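Local coordinates for protein formate dehydrogenase (Staphylococcus aureus, PDB 6TTB) that probably catalyses the NAD-dependent oxidation of formate to carbon dioxide, passing hydride to the bound NAD in a two-domain dehydrogenase fold, at residues A[58-61]-A[62-66]; A[159-162]-A[163-166]. All blocks are in the same frame, centred on the assembly; numbering follows the deposited sequence.

Interaction 1 of 2, residues A[58-61]-A[62-66]; sequences GLKT and FLEER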
ATOM      1  N   GLY A  58      21.371 -17.852 -14.439  1.00 25.11           N
ATOM      2  CA  GLY A  58      21.594 -18.530 -15.708  1.00 23.43           C
ATOM      3  C   GLY A  58      23.052 -18.482 -16.181  1.00 27.52           C
ATOM      4  O   GLY A  58      23.358 -19.032 -17.219  1.00 32.42           O
ATOM      5  N   LEU A  59      23.971 -17.976 -15.346  1.00 26.16           N
ATOM      6  CA  LEU A  59      25.317 -17.673 -15.828  1.00 26.76           C
ATOM      7  C   LEU A  59      26.214 -18.925 -15.884  1.00 27.56           C
ATOM      8  O   LEU A  59      27.180 -18.967 -16.642  1.00 25.06           O
ATOM      9  CB  LEU A  59      25.956 -16.544 -14.994  1.00 25.61           C
ATOM     10  CG  LEU A  59      25.338 -15.138 -15.158  1.00 21.21           C
ATOM     11  CD1 LEU A  59      25.665 -14.249 -13.990  1.00 15.17           C
ATOM     12  CD2 LEU A  59      25.754 -14.479 -16.449  1.00 20.01           C
ATOM     13  N   LYS A  60      25.910 -19.938 -15.087  1.00 29.11           N
ATOM     14  CA  LYS A  60      26.804 -21.079 -14.952  1.00 23.74           C
ATOM     15  C   LYS A  60      27.029 -21.696 -16.299  1.00 24.38           C
ATOM     16  O   LYS A  60      28.151 -21.768 -16.736  1.00 31.22           O
ATOM     17  CB  LYS A  60      26.137 -22.159 -14.120  1.00 29.06           C
ATOM     18  CG  LYS A  60      26.996 -23.330 -13.638  1.00 24.95           C
ATOM     19  CD  LYS A  60      26.211 -23.807 -12.423  1.00 38.41           C
ATOM     20  CE  LYS A  60      25.150 -22.737 -12.026  1.00 33.34           C
ATOM     21  NZ  LYS A  60      24.664 -22.862 -10.622  1.00 27.44           N
ATOM     22  N   THR A  61      25.950 -22.198 -16.915  1.00 25.88           N
ATOM     23  CA  THR A  61      25.960 -22.688 -18.278  1.00 25.70           C
ATOM     24  C   THR A  61      26.337 -21.580 -19.253  1.00 25.61           C
ATOM     25  O   THR A  61      27.236 -21.757 -20.061  1.00 27.23           O
ATOM     26  CB  THR A  61      24.624 -23.341 -18.657  1.00 33.59           C
ATOM     27  OG1 THR A  61      23.840 -23.369 -17.476  1.00 41.63           O
ATOM     28  CG2 THR A  61      24.754 -24.781 -19.137  1.00 42.68           C
ATOM     29  N   PHE A  62      25.699 -20.413 -19.152  1.00 26.97           N
ATOM     30  CA  PHE A  62      25.974 -19.349 -20.105  1.00 21.90           C
ATOM     31  C   PHE A  62      27.461 -19.064 -20.149  1.00 21.92           C
ATOM     32  O   PHE A  62      28.005 -18.813 -21.209  1.00 22.54           O
ATOM     33  CB  PHE A  62      25.256 -18.070 -19.722  1.00 25.47           C
ATOM     34  CG  PHE A  62      25.631 -16.904 -20.596  1.00 28.07           C
ATOM     35  CD1 PHE A  62      26.763 -16.159 -20.337  1.00 28.91           C
ATOM     36  CD2 PHE A  62      24.867 -16.571 -21.691  1.00 27.27           C
ATOM     37  CE1 PHE A  62      27.135 -15.103 -21.160  1.00 33.46           C
ATOM     38  CE2 PHE A  62      25.219 -15.503 -22.489  1.00 30.74           C
ATOM     39  CZ  PHE A  62      26.369 -14.783 -22.236  1.00 30.98           C
ATOM     40  N   LEU A  63      28.105 -19.061 -18.979  1.00 25.44           N
ATOM     41  CA  LEU A  63      29.536 -18.764 -18.885  1.00 34.09           C
ATOM     42  C   LEU A  63      30.366 -20.002 -19.196  1.00 35.89           C
ATOM     43  O   LEU A  63      31.258 -19.946 -20.014  1.00 45.38           O
ATOM     44  CB  LEU A  63      29.868 -18.235 -17.484  1.00 33.82           C
ATOM     45  CG  LEU A  63      29.493 -16.773 -17.252  1.00 28.49           C
ATOM     46  CD1 LEU A  63      29.886 -16.315 -15.864  1.00 25.52           C
ATOM     47  CD2 LEU A  63      30.112 -15.898 -18.309  1.00 27.33           C
ATOM     48  N   GLU A  64      30.113 -21.093 -18.475  1.00 41.09           N
ATOM     49  CA  GLU A  64      30.865 -22.330 -18.645  1.00 48.78           C
ATOM     50  C   GLU A  64      30.629 -22.915 -20.045  1.00 41.36           C
ATOM     51  O   GLU A  64      31.167 -23.946 -20.379  1.00 49.90           O
ATOM     52  CB  GLU A  64      30.511 -23.341 -17.538  1.00 59.50           C
ATOM     53  CG  GLU A  64      31.112 -23.007 -16.157  1.00 58.21           C
ATOM     54  CD  GLU A  64      30.604 -23.840 -14.963  1.00 59.76           C
ATOM     55  OE1 GLU A  64      30.752 -25.106 -14.979  1.00 42.69           O
ATOM     56  OE2 GLU A  64      30.062 -23.233 -14.016  1.00 75.26           O
ATOM     57  N   GLU A  65      29.852 -22.233 -20.864  1.00 38.60           N
ATOM     58  CA  GLU A  65      29.581 -22.694 -22.210  1.00 38.91           C
ATOM     59  C   GLU A  65      30.455 -21.944 -23.178  1.00 34.58           C
ATOM     60  O   GLU A  65      30.374 -22.174 -24.366  1.00 40.58           O
ATOM     61  CB  GLU A  65      28.183 -22.273 -22.632  1.00 43.56           C
ATOM     62  CG  GLU A  65      27.540 -23.209 -23.628  1.00 48.50           C
ATOM     63  CD  GLU A  65      26.067 -23.445 -23.299  1.00 58.04           C
ATOM     64  OE1 GLU A  65      25.213 -22.740 -23.880  1.00 61.64           O
ATOM     65  OE2 GLU A  65      25.781 -24.264 -22.379  1.00 55.98           O
ATOM     66  N   ARG A  66      31.178 -20.965 -22.668  1.00 29.96           N
ATOM     67  CA  ARG A  66      31.887 -20.008 -23.484  1.00 27.36           C
ATOM     68  C   ARG A  66      33.347 -20.009 -23.081  1.00 35.03           C
ATOM     69  O   ARG A  66      34.106 -19.187 -23.549  1.00 36.13           O
ATOM     70  CB  ARG A  66      31.317 -18.625 -23.270  1.00 22.57           C
ATOM     71  CG  ARG A  66      29.860 -18.491 -23.655  1.00 24.17           C
ATOM     72  CD  ARG A  66      29.751 -17.152 -24.403  1.00 27.60           C
ATOM     73  NE  ARG A  66      28.437 -16.669 -24.822  1.00 33.33           N
ATOM     74  CZ  ARG A  66      27.222 -17.215 -24.528  1.00 32.64           C
ATOM     75  NH1 ARG A  66      27.096 -18.206 -23.656  1.00 33.26           N
ATOM     76  NH2 ARG A  66      26.135 -16.668 -25.036  1.00 26.99           N
TER
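G58 and F62 open this short helix: the carbonyl of G58, at the N-cap, takes a weak bond from F62 N (O to N 3.3 Å), and the same oxygen sits against F62 CB. G58 reaches the position with a positive phi of 84°. One residue on, L59 O accepts L63 N in an i to i+4 bond. On the buried side of that turn, L59 CB lies 4.0 Å from L63 CD1, and L59 CD2 approaches the F62 ring obliquely, 4.4 Å from F62 CD1. The helix, 59-64, is the crossover of a beta-alpha-beta unit between the parallel strands 34-38 and 69-73, in the five-stranded domain of the formate dehydrogenase fold. L59 and L63 meet F70 of strand 69-73, while L59 also packs on V340 and L344 of helix 330-348.

K60 O receives E64 N at 2.7 Å. The two side chains run alongside each other, the carboxylate of E64 beside the aliphatic CG of K60, and both touch F70 as well. K60 bends at its third torsion (-14°), and NZ goes to K54 O, staying 6.4 Å from E64 OE2. T61 comes next, its CG2 near the carboxylate of E65, though the placement of this pair is doubtful. Further along R66 folds back, its guanidinium over one face of the F62 ring with NH1 above the ring centre. NH1 also makes a weak bond to F62 O, and NH2 forms a salt bridge to E345.

Interaction 2 of 2, residues A[159-162]-A[163-166]; sequences LRNY and EEGH
Y162 and H166 meet one turn apart at the start of helix 162-171, just past a Schellman motif at N161 that ends helix 144-160. H166 CB stands over the face of the Y162 ring, a CH-pi contact 4.0 Å from the ring centroid. The two rings are almost parallel, 13° between planes, but slid so far apart that they barely overlap; Y162 OH stands over one face of the imidazole, toward its rim, 3.5 Å from H166 CG. Both side chains carry their rings anti to the backbone N (chi1 171° and -178°), which sends them the same way, side by side. E163 bends at its second torsion and brings OE2 alongside the same tyrosine, 3.9 Å from Y162 CD2.

The backbone closes the first turn. Y162 O accepts H166 N at 2.9 Å. N161 O takes G165 N at 3.2 Å, plus a weaker bond from E164 N. N161, the N-cap residue, makes no capping bond with its side chain; its amide lies alongside E164, whose carboxylate pairs with R167.

Further out is the second subunit. Y162 OH bonds to E163 OE2 of the second subunit, and E163 OE2 here bonds to its Y162 OH, a reciprocal pair across the dimer interface. On the imidazole, H166 ND1 bonds to the backbone carbonyl oxygen, M321 O, of the second subunit.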
ATOM      1  N   LEU A 159      -0.982   6.090   3.781  1.00 23.51           N
ATOM      2  CA  LEU A 159      -2.137   6.962   4.021  1.00 22.49           C
ATOM      3  C   LEU A 159      -3.294   6.146   4.582  1.00 23.26           C
ATOM      4  O   LEU A 159      -4.028   6.592   5.431  1.00 24.48           O
ATOM      5  CB  LEU A 159      -2.558   7.691   2.735  1.00 17.53           C
ATOM      6  CG  LEU A 159      -1.701   8.916   2.402  1.00 17.01           C
ATOM      7  CD1 LEU A 159      -1.417   8.940   0.921  1.00 17.44           C
ATOM      8  CD2 LEU A 159      -2.341  10.226   2.860  1.00 12.33           C
ATOM      9  N   ARG A 160      -3.424   4.924   4.129  1.00 21.78           N
ATOM     10  CA  ARG A 160      -4.604   4.180   4.500  1.00 19.90           C
ATOM     11  C   ARG A 160      -4.368   3.531   5.847  1.00 20.05           C
ATOM     12  O   ARG A 160      -5.303   2.995   6.449  1.00 19.51           O
ATOM     13  CB  ARG A 160      -5.023   3.217   3.382  1.00 17.72           C
ATOM     14  CG  ARG A 160      -5.567   3.945   2.172  1.00 17.23           C
ATOM     15  CD  ARG A 160      -6.430   3.088   1.295  1.00 22.75           C
ATOM     16  NE  ARG A 160      -7.643   2.618   1.929  1.00 21.35           N
ATOM     17  CZ  ARG A 160      -8.781   3.273   1.873  1.00 25.17           C
ATOM     18  NH1 ARG A 160      -8.826   4.469   1.279  1.00 20.45           N
ATOM     19  NH2 ARG A 160      -9.872   2.734   2.406  1.00 24.93           N
ATOM     20  N   ASN A 161      -3.129   3.643   6.355  1.00 18.43           N
ATOM     21  CA  ASN A 161      -2.873   3.120   7.676  1.00 20.35           C
ATOM     22  C   ASN A 161      -3.173   1.606   7.657  1.00 20.96           C
ATOM     23  O   ASN A 161      -3.701   1.020   8.611  1.00 26.20           O
ATOM     24  CB  ASN A 161      -3.685   3.945   8.698  1.00 22.81           C
ATOM     25  CG  ASN A 161      -3.401   3.609  10.149  1.00 22.97           C
ATOM     26  OD1 ASN A 161      -2.274   3.271  10.543  1.00 16.94           O
ATOM     27  ND2 ASN A 161      -4.439   3.672  10.953  1.00 29.29           N
ATOM     28  N   TYR A 162      -2.854   0.972   6.530  1.00 20.96           N
ATOM     29  CA  TYR A 162      -2.909  -0.468   6.392  1.00 17.93           C
ATOM     30  C   TYR A 162      -2.255  -1.171   7.574  1.00 20.77           C
ATOM     31  O   TYR A 162      -2.654  -2.253   7.946  1.00 23.02           O
ATOM     32  CB  TYR A 162      -2.179  -0.894   5.138  1.00 15.15           C
ATOM     33  CG  TYR A 162      -2.010  -2.381   5.026  1.00 13.70           C
ATOM     34  CD1 TYR A 162      -3.065  -3.200   4.636  1.00 13.36           C
ATOM     35  CD2 TYR A 162      -0.820  -2.977   5.408  1.00 13.24           C
ATOM     36  CE1 TYR A 162      -2.943  -4.591   4.642  1.00 12.59           C
ATOM     37  CE2 TYR A 162      -0.671  -4.355   5.448  1.00 12.55           C
ATOM     38  CZ  TYR A 162      -1.730  -5.160   5.028  1.00 13.24           C
ATOM     39  OH  TYR A 162      -1.527  -6.488   4.939  1.00 12.36           O
ATOM     40  N   GLU A 163      -1.193  -0.594   8.119  1.00 29.48           N
ATOM     41  CA  GLU A 163      -0.428  -1.353   9.094  1.00 30.40           C
ATOM     42  C   GLU A 163      -1.271  -1.614  10.312  1.00 24.57           C
ATOM     43  O   GLU A 163      -1.272  -2.701  10.837  1.00 26.81           O
ATOM     44  CB  GLU A 163       0.849  -0.643   9.492  1.00 29.26           C
ATOM     45  CG  GLU A 163       1.980  -0.967   8.569  1.00 33.40           C
ATOM     46  CD  GLU A 163       2.368  -2.426   8.508  1.00 38.10           C
ATOM     47  OE1 GLU A 163       2.503  -3.064   9.599  1.00 36.04           O
ATOM     48  OE2 GLU A 163       2.533  -2.922   7.383  1.00 42.97           O
ATOM     49  N   GLU A 164      -1.968  -0.592  10.743  1.00 26.67           N
ATOM     50  CA  GLU A 164      -2.801  -0.690  11.917  1.00 27.49           C
ATOM     51  C   GLU A 164      -3.964  -1.599  11.607  1.00 24.94           C
ATOM     52  O   GLU A 164      -4.338  -2.435  12.423  1.00 31.51           O
ATOM     53  CB  GLU A 164      -3.273   0.692  12.362  1.00 29.37           C
ATOM     54  CG  GLU A 164      -2.770   1.046  13.747  1.00 32.93           C
ATOM     55  CD  GLU A 164      -3.185   0.020  14.793  1.00 29.87           C
ATOM     56  OE1 GLU A 164      -4.325   0.072  15.204  1.00 29.90           O
ATOM     57  OE2 GLU A 164      -2.352  -0.833  15.190  1.00 28.06           O
ATOM     58  N   GLY A 165      -4.483  -1.470  10.399  1.00 19.82           N
ATOM     59  CA  GLY A 165      -5.635  -2.257  10.011  1.00 17.03           C
ATOM     60  C   GLY A 165      -5.306  -3.735  10.041  1.00 16.74           C
ATOM     61  O   GLY A 165      -6.156  -4.556  10.410  1.00 14.78           O
ATOM     62  N   HIS A 166      -4.059  -4.070   9.664  1.00 17.35           N
ATOM     63  CA  HIS A 166      -3.657  -5.485   9.582  1.00 21.31           C
ATOM     64  C   HIS A 166      -3.262  -6.023  10.972  1.00 26.09           C
ATOM     65  O   HIS A 166      -3.472  -7.210  11.287  1.00 26.29           O
ATOM     66  CB  HIS A 166      -2.550  -5.686   8.532  1.00 20.06           C
ATOM     67  CG  HIS A 166      -2.120  -7.104   8.352  1.00 19.14           C
ATOM     68  ND1 HIS A 166      -2.887  -8.026   7.683  1.00 21.00           N
ATOM     69  CD2 HIS A 166      -0.962  -7.739   8.638  1.00 19.70           C
ATOM     70  CE1 HIS A 166      -2.294  -9.204   7.697  1.00 18.64           C
ATOM     71  NE2 HIS A 166      -1.137  -9.064   8.316  1.00 19.05           N
TER

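In the fold
Interactions 1 and 2 lie on opposite sides of the chain's centre, with nearest atoms about 32 Å apart, and share no helix. Interaction 1 covers a crossover helix and its two ends: its leucines face strand 69-73 and helix 330-348, its charged residues lie at the edges, R66 reaching E345 on helix 330-348, and no other subunit touches it. Interaction 2 sits where one helix stops and another begins, in a part of the chain belonging to the NAD-binding domain family, turning Y162, E163 and H166 to the second subunit. Both are partly buried, but K60 and R66 in interaction 1 bond within their own chain, whereas those three residues of interaction 2 bond across the dimer.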